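Local coordinates for protein anti-sigma-I factor RsgI2 (Clostridium thermocellum, PDB 4B9P) that probably holds the sigma factor SigI2 inactive until its extracellular family 3 carbohydrate-binding module, the part described here, binds polysaccharide such as cellulose, at residues T17-E22 / Y124-Y129; L29-T32 / P36-L39; E56-D61 / V88-T93. All blocks are in the same frame, centred on the assembly; numbering follows the deposited sequence.

Contact 1: T17-E22 / Y124-Y129. With ZN (zinc ion), chain E.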
loop_
_atom_site.group_PDB
_atom_site.type_symbol
_atom_site.label_atom_id
_atom_site.label_comp_id
_atom_site.label_asym_id
_atom_site.label_seq_id
_atom_site.Cartn_x
_atom_site.Cartn_y
_atom_site.Cartn_z
ATOM N N THR A 17 12.014 -6.694 -9.216
ATOM C CA THR A 17 13.083 -7.639 -9.013
ATOM C C THR A 17 12.774 -8.527 -7.815
ATOM O O THR A 17 12.108 -8.111 -6.860
ATOM C CB THR A 17 14.409 -6.914 -8.784
ATOM O OG1 THR A 17 14.253 -5.964 -7.733
ATOM C CG2 THR A 17 14.798 -6.161 -9.993
ATOM N N SER A 18 13.233 -9.768 -7.869
ATOM C CA SER A 18 12.945 -10.710 -6.794
ATOM C C SER A 18 13.421 -10.183 -5.433
ATOM O O SER A 18 12.721 -10.317 -4.429
ATOM C CB SER A 18 13.614 -12.045 -7.093
ATOM O OG SER A 18 14.972 -11.835 -7.429
ATOM N N GLU A 19 14.619 -9.603 -5.400
ATOM C CA GLU A 19 15.129 -8.961 -4.189
ATOM C C GLU A 19 15.097 -7.461 -4.413
ATOM O O GLU A 19 15.388 -6.975 -5.504
ATOM C CB GLU A 19 16.579 -9.383 -3.921
ATOM C CG GLU A 19 16.808 -10.765 -3.380
ATOM C CD GLU A 19 18.286 -11.005 -2.944
ATOM O OE1 GLU A 19 19.204 -10.246 -3.354
ATOM O OE2 GLU A 19 18.544 -11.969 -2.181
ATOM N N THR A 20 14.738 -6.714 -3.385
ATOM C CA THR A 20 14.755 -5.265 -3.496
ATOM C C THR A 20 15.150 -4.654 -2.155
ATOM O O THR A 20 14.802 -5.224 -1.101
ATOM C CB THR A 20 13.366 -4.747 -3.936
ATOM O OG1 THR A 20 13.456 -3.342 -4.141
ATOM C CG2 THR A 20 12.241 -5.018 -2.898
ATOM N N LYS A 21 15.753 -3.457 -2.168
ATOM C CA LYS A 21 15.968 -2.754 -0.897
ATOM C C LYS A 21 14.859 -1.757 -0.620
ATOM O O LYS A 21 14.890 -1.057 0.395
ATOM C CB LYS A 21 17.330 -2.090 -0.838
ATOM C CG LYS A 21 17.533 -1.034 -1.889
ATOM C CD LYS A 21 18.972 -0.447 -1.690
ATOM C CE LYS A 21 19.470 0.390 -2.841
ATOM N NZ LYS A 21 18.772 1.719 -2.884
ATOM N N GLU A 22 13.834 -1.719 -1.488
ATOM C CA GLU A 22 12.636 -0.948 -1.186
ATOM C C GLU A 22 11.441 -1.518 -1.880
ATOM O O GLU A 22 11.486 -1.845 -3.057
ATOM C CB GLU A 22 12.737 0.547 -1.481
ATOM C CG GLU A 22 13.562 1.017 -2.584
ATOM C CD GLU A 22 13.569 2.551 -2.658
ATOM O OE1 GLU A 22 12.589 3.082 -3.181
ATOM O OE2 GLU A 22 14.516 3.234 -2.178
ATOM N N TYR A 124 24.771 -2.373 7.167
ATOM C CA TYR A 124 24.212 -3.653 7.562
ATOM C C TYR A 124 24.617 -4.754 6.613
ATOM O O TYR A 124 24.857 -4.501 5.435
ATOM C CB TYR A 124 22.669 -3.572 7.542
ATOM C CG TYR A 124 22.085 -2.691 8.606
ATOM C CD1 TYR A 124 22.067 -3.089 9.951
ATOM C CD2 TYR A 124 21.585 -1.440 8.295
ATOM C CE1 TYR A 124 21.532 -2.281 10.943
ATOM C CE2 TYR A 124 21.085 -0.613 9.302
ATOM C CZ TYR A 124 21.036 -1.051 10.608
ATOM O OH TYR A 124 20.519 -0.206 11.561
ATOM N N SER A 125 24.573 -5.999 7.102
ATOM C CA SER A 125 24.564 -7.166 6.225
ATOM C C SER A 125 23.328 -7.094 5.319
ATOM O O SER A 125 22.273 -6.566 5.707
ATOM C CB SER A 125 24.487 -8.437 7.046
ATOM O OG SER A 125 25.693 -8.617 7.774
ATOM N N GLU A 126 23.428 -7.702 4.154
ATOM C CA GLU A 126 22.421 -7.538 3.117
ATOM C C GLU A 126 21.022 -7.883 3.615
ATOM O O GLU A 126 20.044 -7.227 3.249
ATOM C CB GLU A 126 22.796 -8.441 1.910
ATOM C CG GLU A 126 21.748 -8.476 0.878
ATOM C CD GLU A 126 22.054 -9.302 -0.355
ATOM O OE1 GLU A 126 23.228 -9.429 -0.728
ATOM O OE2 GLU A 126 21.108 -9.818 -1.001
ATOM N N TRP A 127 20.898 -8.984 4.366
ATOM C CA TRP A 127 19.583 -9.482 4.783
ATOM C C TRP A 127 18.832 -8.499 5.684
ATOM O O TRP A 127 17.604 -8.581 5.802
ATOM C CB TRP A 127 19.683 -10.865 5.412
ATOM C CG TRP A 127 20.587 -10.911 6.571
ATOM C CD1 TRP A 127 20.296 -10.561 7.874
ATOM C CD2 TRP A 127 21.963 -11.326 6.559
ATOM N NE1 TRP A 127 21.419 -10.748 8.663
ATOM C CE2 TRP A 127 22.447 -11.226 7.883
ATOM C CE3 TRP A 127 22.820 -11.790 5.559
ATOM C CZ2 TRP A 127 23.754 -11.574 8.226
ATOM C CZ3 TRP A 127 24.129 -12.142 5.904
ATOM C CH2 TRP A 127 24.573 -12.039 7.223
ATOM N N ASN A 128 19.528 -7.541 6.281
ATOM C CA ASN A 128 18.821 -6.579 7.123
ATOM C C ASN A 128 18.199 -5.419 6.332
ATOM O O ASN A 128 17.477 -4.595 6.924
ATOM C CB ASN A 128 19.733 -6.042 8.259
ATOM C CG ASN A 128 19.786 -6.978 9.451
ATOM O OD1 ASN A 128 18.807 -7.707 9.780
ATOM N ND2 ASN A 128 20.918 -7.021 10.080
ATOM N N TYR A 129 18.406 -5.385 4.997
ATOM C CA TYR A 129 17.719 -4.392 4.166
ATOM C C TYR A 129 17.145 -4.959 2.884
ATOM O O TYR A 129 16.347 -4.264 2.227
ATOM C CB TYR A 129 18.552 -3.129 3.894
ATOM C CG TYR A 129 19.860 -3.426 3.159
ATOM C CD1 TYR A 129 19.904 -3.466 1.771
ATOM C CD2 TYR A 129 21.050 -3.656 3.862
ATOM C CE1 TYR A 129 21.054 -3.716 1.109
ATOM C CE2 TYR A 129 22.234 -3.897 3.194
ATOM C CZ TYR A 129 22.227 -3.903 1.821
ATOM O OH TYR A 129 23.404 -4.167 1.169
HETATM ZN ZN ZN E . 21.078 -10.675 -2.717
HETATM O O HOH W 1 15.200 -1.912 2.945
HETATM O O HOH W 2 21.169 -12.355 -3.831
#
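Glu19 and Glu126 meet at a zinc ion on the surface of this family 3 carbohydrate-binding module, at one end of its beta sandwich. The two ligands come from different kinds of backbone: Glu19 from the short strand 19-20, Glu126 from a 3-10 turn in the loop that precedes strand 131-132. Followed outward, the CB of Glu19 heads toward 124-129, and CG sits beside the backbone N (chi1 -75°), from where the extended chain reaches the metal. Its CD comes close to the ion without bonding it. Glu19 OE1 makes the bond, 2.0 Å from the zinc, while Glu19 OE2 stays 2.9 Å from it, which marks one-oxygen coordination. Glu126 answers in kind through OE2, 1.9 Å from the zinc, and water 2 is a further ligand at 2.0 Å. The two carboxylates stand nearly perpendicular, with planes 87° apart. Glu19 OE1 and Glu126 OE2 are 3.1 Å from each other; the shared cation presumably offsets the repulsion expected between two such oxygens.

No direct hydrogen bond spans the two segments. Lys21 CB approaches the rim of the Tyr129 ring, near the ring plane, 3.9 Å from CD1. The same tyrosine is backed by the turn that carries the zinc ligand, since Glu126 O lies over the centre of one ring face. The backbones are joined by water 1, which donates to Lys21 O and to Tyr129 O, each at 2.7 Å.

Contact 2: L29-T32 / P36-L39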
loop_
_atom_site.group_PDB
_atom_site.type_symbol
_atom_site.label_atom_id
_atom_site.label_comp_id
_atom_site.label_asym_id
_atom_site.label_seq_id
_atom_site.Cartn_x
_atom_site.Cartn_y
_atom_site.Cartn_z
ATOM N N LEU A 29 -6.809 4.497 -6.047
ATOM C CA LEU A 29 -8.108 4.171 -5.486
ATOM C C LEU A 29 -9.151 5.011 -6.172
ATOM O O LEU A 29 -9.053 6.253 -6.157
ATOM C CB LEU A 29 -8.126 4.537 -4.014
ATOM C CG LEU A 29 -9.446 4.457 -3.265
ATOM C CD1 LEU A 29 -9.913 3.019 -3.169
ATOM C CD2 LEU A 29 -9.329 5.110 -1.882
ATOM N N ILE A 30 -10.125 4.356 -6.771
ATOM C CA ILE A 30 -11.120 5.042 -7.592
ATOM C C ILE A 30 -12.504 4.855 -7.012
ATOM O O ILE A 30 -12.894 3.738 -6.673
ATOM C CB ILE A 30 -11.132 4.537 -9.064
ATOM C CG1 ILE A 30 -9.710 4.593 -9.635
ATOM C CG2 ILE A 30 -12.126 5.335 -9.895
ATOM C CD1 ILE A 30 -9.341 3.341 -10.386
ATOM N N ASN A 31 -13.257 5.946 -6.901
ATOM C CA ASN A 31 -14.629 5.840 -6.468
ATOM C C ASN A 31 -15.497 5.562 -7.701
ATOM O O ASN A 31 -15.705 6.432 -8.556
ATOM C CB ASN A 31 -15.047 7.134 -5.776
ATOM C CG ASN A 31 -16.446 7.046 -5.159
ATOM O OD1 ASN A 31 -17.234 6.166 -5.545
ATOM N ND2 ASN A 31 -16.758 7.935 -4.224
ATOM N N THR A 32 -16.010 4.345 -7.788
ATOM C CA THR A 32 -16.791 3.955 -8.959
ATOM C C THR A 32 -18.285 3.871 -8.645
ATOM O O THR A 32 -19.067 3.611 -9.555
ATOM C CB THR A 32 -16.300 2.624 -9.555
ATOM O OG1 THR A 32 -16.390 1.631 -8.534
ATOM C CG2 THR A 32 -14.862 2.699 -10.025
ATOM N N PRO A 36 -20.317 9.700 -2.051
ATOM C CA PRO A 36 -19.016 10.271 -1.654
ATOM C C PRO A 36 -18.433 9.416 -0.542
ATOM O O PRO A 36 -19.164 8.849 0.268
ATOM C CB PRO A 36 -19.386 11.672 -1.111
ATOM C CG PRO A 36 -20.734 11.948 -1.753
ATOM C CD PRO A 36 -21.433 10.607 -1.774
ATOM N N ILE A 37 -17.110 9.336 -0.496
ATOM C CA ILE A 37 -16.414 8.563 0.522
ATOM C C ILE A 37 -15.491 9.506 1.294
ATOM O O ILE A 37 -14.691 10.223 0.708
ATOM C CB ILE A 37 -15.587 7.433 -0.125
ATOM C CG1 ILE A 37 -16.534 6.437 -0.821
ATOM C CG2 ILE A 37 -14.689 6.720 0.932
ATOM C CD1 ILE A 37 -15.853 5.481 -1.779
ATOM N N THR A 38 -15.624 9.528 2.610
ATOM C CA THR A 38 -14.731 10.346 3.422
ATOM C C THR A 38 -13.358 9.650 3.514
ATOM O O THR A 38 -13.259 8.538 4.040
ATOM C CB THR A 38 -15.343 10.540 4.826
ATOM O OG1 THR A 38 -16.598 11.217 4.683
ATOM C CG2 THR A 38 -14.403 11.333 5.757
ATOM N N LEU A 39 -12.294 10.297 3.019
ATOM C CA LEU A 39 -11.019 9.614 2.885
ATOM C C LEU A 39 -10.442 9.182 4.226
ATOM O O LEU A 39 -9.816 8.145 4.307
ATOM C CB LEU A 39 -10.028 10.477 2.119
ATOM C CG LEU A 39 -10.273 10.503 0.614
ATOM C CD1 LEU A 39 -9.423 11.590 0.035
ATOM C CD2 LEU A 39 -9.917 9.146 -0.028
#
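Leu29 and Asn31 face Leu39 and Ile37 where strand 25-31 leaves one sheet of the beta sandwich of the cellulose-binding module and the chain turns back through strand 37-38. From there it goes on into strand 42-48 of the other large sheet. The two segments are not paired strands: the CA atoms of Asn31 and Ile37 are 7.7 Å apart, those of Leu29 and Leu39 10.4 Å, and no hydrogen bond spans the gap. The contacts across it are made mainly by side chains.

Leu29 comes first. Its CD2 methyl meets Leu39 CD2 at 4.5 Å, a loose apolar touch between branch ends, and the same leucine also packs on Ile7 and Val42. Ile30, on the alternate side of the strand, turns to Gln10 of strand 7-13. Asn31 then points back inward. With CG anti to the backbone N (chi1 -174°), its carboxamide projects toward Ile37, whose CD1 methyl lies over one flat side of the amide, 3.8 Å from CG and 3.6 Å from ND2. Ile37 CG1 is close as well, 3.7 Å from ND2, so the isoleucine chain lies obliquely across the amide.

The amide is buried, yet its polar atoms are satisfied by main chain. ND2 donates to Leu99 O, in the strand that pairs with 37-38, and to Thr35 O, while OD1 accepts from Gly33 N, which defines an Asx turn at the start of the connection. These three bonds, made at both ends of the amide, should fix its rotation beneath the methyl. On the other segment Pro36, just before Ile37, comes nearest to Asn31 ND2 with its CA, at 4.1 Å.

Contact 3: E56-D61 / V88-T93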
loop_
_atom_site.group_PDB
_atom_site.type_symbol
_atom_site.label_atom_id
_atom_site.label_comp_id
_atom_site.label_asym_id
_atom_site.label_seq_id
_atom_site.Cartn_x
_atom_site.Cartn_y
_atom_site.Cartn_z
ATOM N N GLU A 56 12.128 -0.677 9.414
ATOM C CA GLU A 56 11.205 -0.459 8.295
ATOM C C GLU A 56 10.404 0.823 8.499
ATOM O O GLU A 56 9.773 0.993 9.530
ATOM C CB GLU A 56 10.263 -1.622 8.178
ATOM C CG GLU A 56 10.906 -2.934 7.818
ATOM C CD GLU A 56 9.811 -3.965 7.639
ATOM O OE1 GLU A 56 9.380 -4.561 8.666
ATOM O OE2 GLU A 56 9.269 -4.119 6.513
ATOM N N ILE A 57 10.395 1.693 7.485
ATOM C CA ILE A 57 9.627 2.928 7.511
ATOM C C ILE A 57 8.835 3.028 6.219
ATOM O O ILE A 57 9.156 2.386 5.203
ATOM C CB ILE A 57 10.547 4.174 7.691
ATOM C CG1 ILE A 57 11.487 4.335 6.496
ATOM C CG2 ILE A 57 11.283 4.118 9.046
ATOM C CD1 ILE A 57 12.135 5.715 6.436
ATOM N N TYR A 58 7.808 3.855 6.262
ATOM C CA TYR A 58 6.984 4.169 5.122
ATOM C C TYR A 58 7.233 5.621 4.723
ATOM O O TYR A 58 7.279 6.511 5.591
ATOM C CB TYR A 58 5.481 4.054 5.534
ATOM C CG TYR A 58 4.563 4.584 4.458
ATOM C CD1 TYR A 58 4.172 3.767 3.420
ATOM C CD2 TYR A 58 4.180 5.934 4.437
ATOM C CE1 TYR A 58 3.359 4.245 2.380
ATOM C CE2 TYR A 58 3.380 6.423 3.429
ATOM C CZ TYR A 58 3.010 5.592 2.387
ATOM O OH TYR A 58 2.273 6.092 1.351
ATOM N N THR A 59 7.319 5.883 3.420
ATOM C CA THR A 59 7.246 7.239 2.966
ATOM C C THR A 59 6.343 7.335 1.730
ATOM O O THR A 59 6.322 6.437 0.885
ATOM C CB THR A 59 8.625 7.852 2.721
ATOM O OG1 THR A 59 8.504 9.269 2.491
ATOM C CG2 THR A 59 9.304 7.188 1.574
ATOM N N CYS A 60 5.589 8.438 1.625
ATOM C CA CYS A 60 4.833 8.741 0.421
ATOM C C CYS A 60 5.620 9.762 -0.382
ATOM O O CYS A 60 5.798 10.890 0.054
ATOM C CB CYS A 60 3.447 9.293 0.779
ATOM S SG CYS A 60 2.526 9.837 -0.656
ATOM N N ASP A 61 6.120 9.318 -1.532
ATOM C CA ASP A 61 6.890 10.173 -2.395
ATOM C C ASP A 61 6.009 11.185 -3.121
ATOM O O ASP A 61 6.469 12.293 -3.413
ATOM C CB ASP A 61 7.678 9.343 -3.407
ATOM C CG ASP A 61 8.937 8.747 -2.818
ATOM O OD1 ASP A 61 9.400 9.189 -1.736
ATOM O OD2 ASP A 61 9.468 7.836 -3.460
ATOM N N VAL A 88 1.672 -2.814 5.025
ATOM C CA VAL A 88 1.688 -1.373 5.006
ATOM C C VAL A 88 0.245 -0.929 5.006
ATOM O O VAL A 88 -0.523 -1.343 4.152
ATOM C CB VAL A 88 2.364 -0.877 3.695
ATOM C CG1 VAL A 88 2.436 0.638 3.705
ATOM C CG2 VAL A 88 3.740 -1.522 3.510
ATOM N N GLU A 89 -0.147 -0.127 5.992
ATOM C CA GLU A 89 -1.496 0.406 6.000
ATOM C C GLU A 89 -1.424 1.875 5.609
ATOM O O GLU A 89 -0.820 2.694 6.318
ATOM C CB GLU A 89 -2.125 0.281 7.385
ATOM C CG GLU A 89 -3.551 0.744 7.368
ATOM C CD GLU A 89 -4.300 0.405 8.624
ATOM O OE1 GLU A 89 -4.743 -0.746 8.760
ATOM O OE2 GLU A 89 -4.475 1.303 9.455
ATOM N N ILE A 90 -2.054 2.212 4.490
ATOM C CA ILE A 90 -2.082 3.564 3.970
ATOM C C ILE A 90 -3.440 4.134 4.325
ATOM O O ILE A 90 -4.470 3.477 4.174
ATOM C CB ILE A 90 -1.888 3.535 2.453
ATOM C CG1 ILE A 90 -0.470 3.106 2.134
ATOM C CG2 ILE A 90 -2.174 4.926 1.834
ATOM C CD1 ILE A 90 -0.195 2.918 0.630
ATOM N N GLY A 91 -3.442 5.336 4.860
ATOM C CA GLY A 91 -4.670 6.001 5.214
ATOM C C GLY A 91 -4.567 7.455 4.826
ATOM O O GLY A 91 -3.661 7.866 4.077
ATOM N N PHE A 92 -5.514 8.237 5.344
ATOM C CA PHE A 92 -5.642 9.627 4.941
ATOM C C PHE A 92 -5.891 10.454 6.175
ATOM O O PHE A 92 -6.522 9.997 7.139
ATOM C CB PHE A 92 -6.827 9.737 3.983
ATOM C CG PHE A 92 -6.638 8.915 2.748
ATOM C CD1 PHE A 92 -5.982 9.430 1.659
ATOM C CD2 PHE A 92 -7.056 7.589 2.714
ATOM C CE1 PHE A 92 -5.761 8.650 0.541
ATOM C CE2 PHE A 92 -6.831 6.823 1.587
ATOM C CZ PHE A 92 -6.187 7.351 0.527
ATOM N N THR A 93 -5.452 11.704 6.158
ATOM C CA THR A 93 -5.635 12.542 7.346
ATOM C C THR A 93 -7.085 12.996 7.468
ATOM O O THR A 93 -7.880 12.920 6.515
ATOM C CB THR A 93 -4.752 13.762 7.299
ATOM O OG1 THR A 93 -5.138 14.517 6.138
ATOM C CG2 THR A 93 -3.271 13.370 7.256
#
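Tyr58 against Val88 and Ile90 is a buried apolar contact between strands of the two facing sheets, with its centre about 7 Å from the centre of the chain. The evidence for sheet-to-sheet packing is that side chains do all the touching: no hydrogen bond links the segments, and the closest CA atoms, those of Tyr58 and Val88, are 7.7 Å apart. In Tyr58 a chi1 of 171° turns CG away from the backbone N and carries the ring off its strand toward 88-93.

Val88 meets the inner part of the ring. Its CG1 methyl is 3.6 Å from Tyr58 CD1 and 4.0 Å from CE1, approaching obliquely. Ile90, two residues on and on the same side of its strand, takes the outer part: its CG1 lies 4.0 Å from Tyr58 CE1, and both CG1 and CD1 are 4.1 Å from the OH. Both aliphatic chains run at about a right angle to the tyrosine.

This is the interior of the beta sandwich of a family 3 carbohydrate-binding module. Strand 56-63 is an edge strand of one antiparallel sheet, and strand 84-92 lies next to the edge strand 70-81 of the other. Ile107 from the neighbouring strand 104-111 touches both Tyr58 and Ile90, and Ile70 of strand 70-81 also packs on the tyrosine. The phenol is not left without a polar partner in this apolar setting: Tyr58 OH is hydrogen-bonded to Ser109 OG of strand 104-111.

In the fold
From the N terminus, the chain first passes 17-22, which opens the long loop that contact 1 closes only at 124-129, through zinc and a water. Contacts 2 and 3 are both nested within that loop. Contact 2 closes after a short connection, where strand 25-31 gives way to 37-38; contact 3 opens later and ties strand 56-63 to strand 84-92 across the sandwich, so the two are in series and nothing crosses. They touch where Leu39 O lies 3.2 Å from Phe92 CD2. The centres of contacts 1 and 2 lie on opposite sides of the chain's centre, about 35 Å apart; that of contact 3 is about 20 Å from the first and 18 Å from the second.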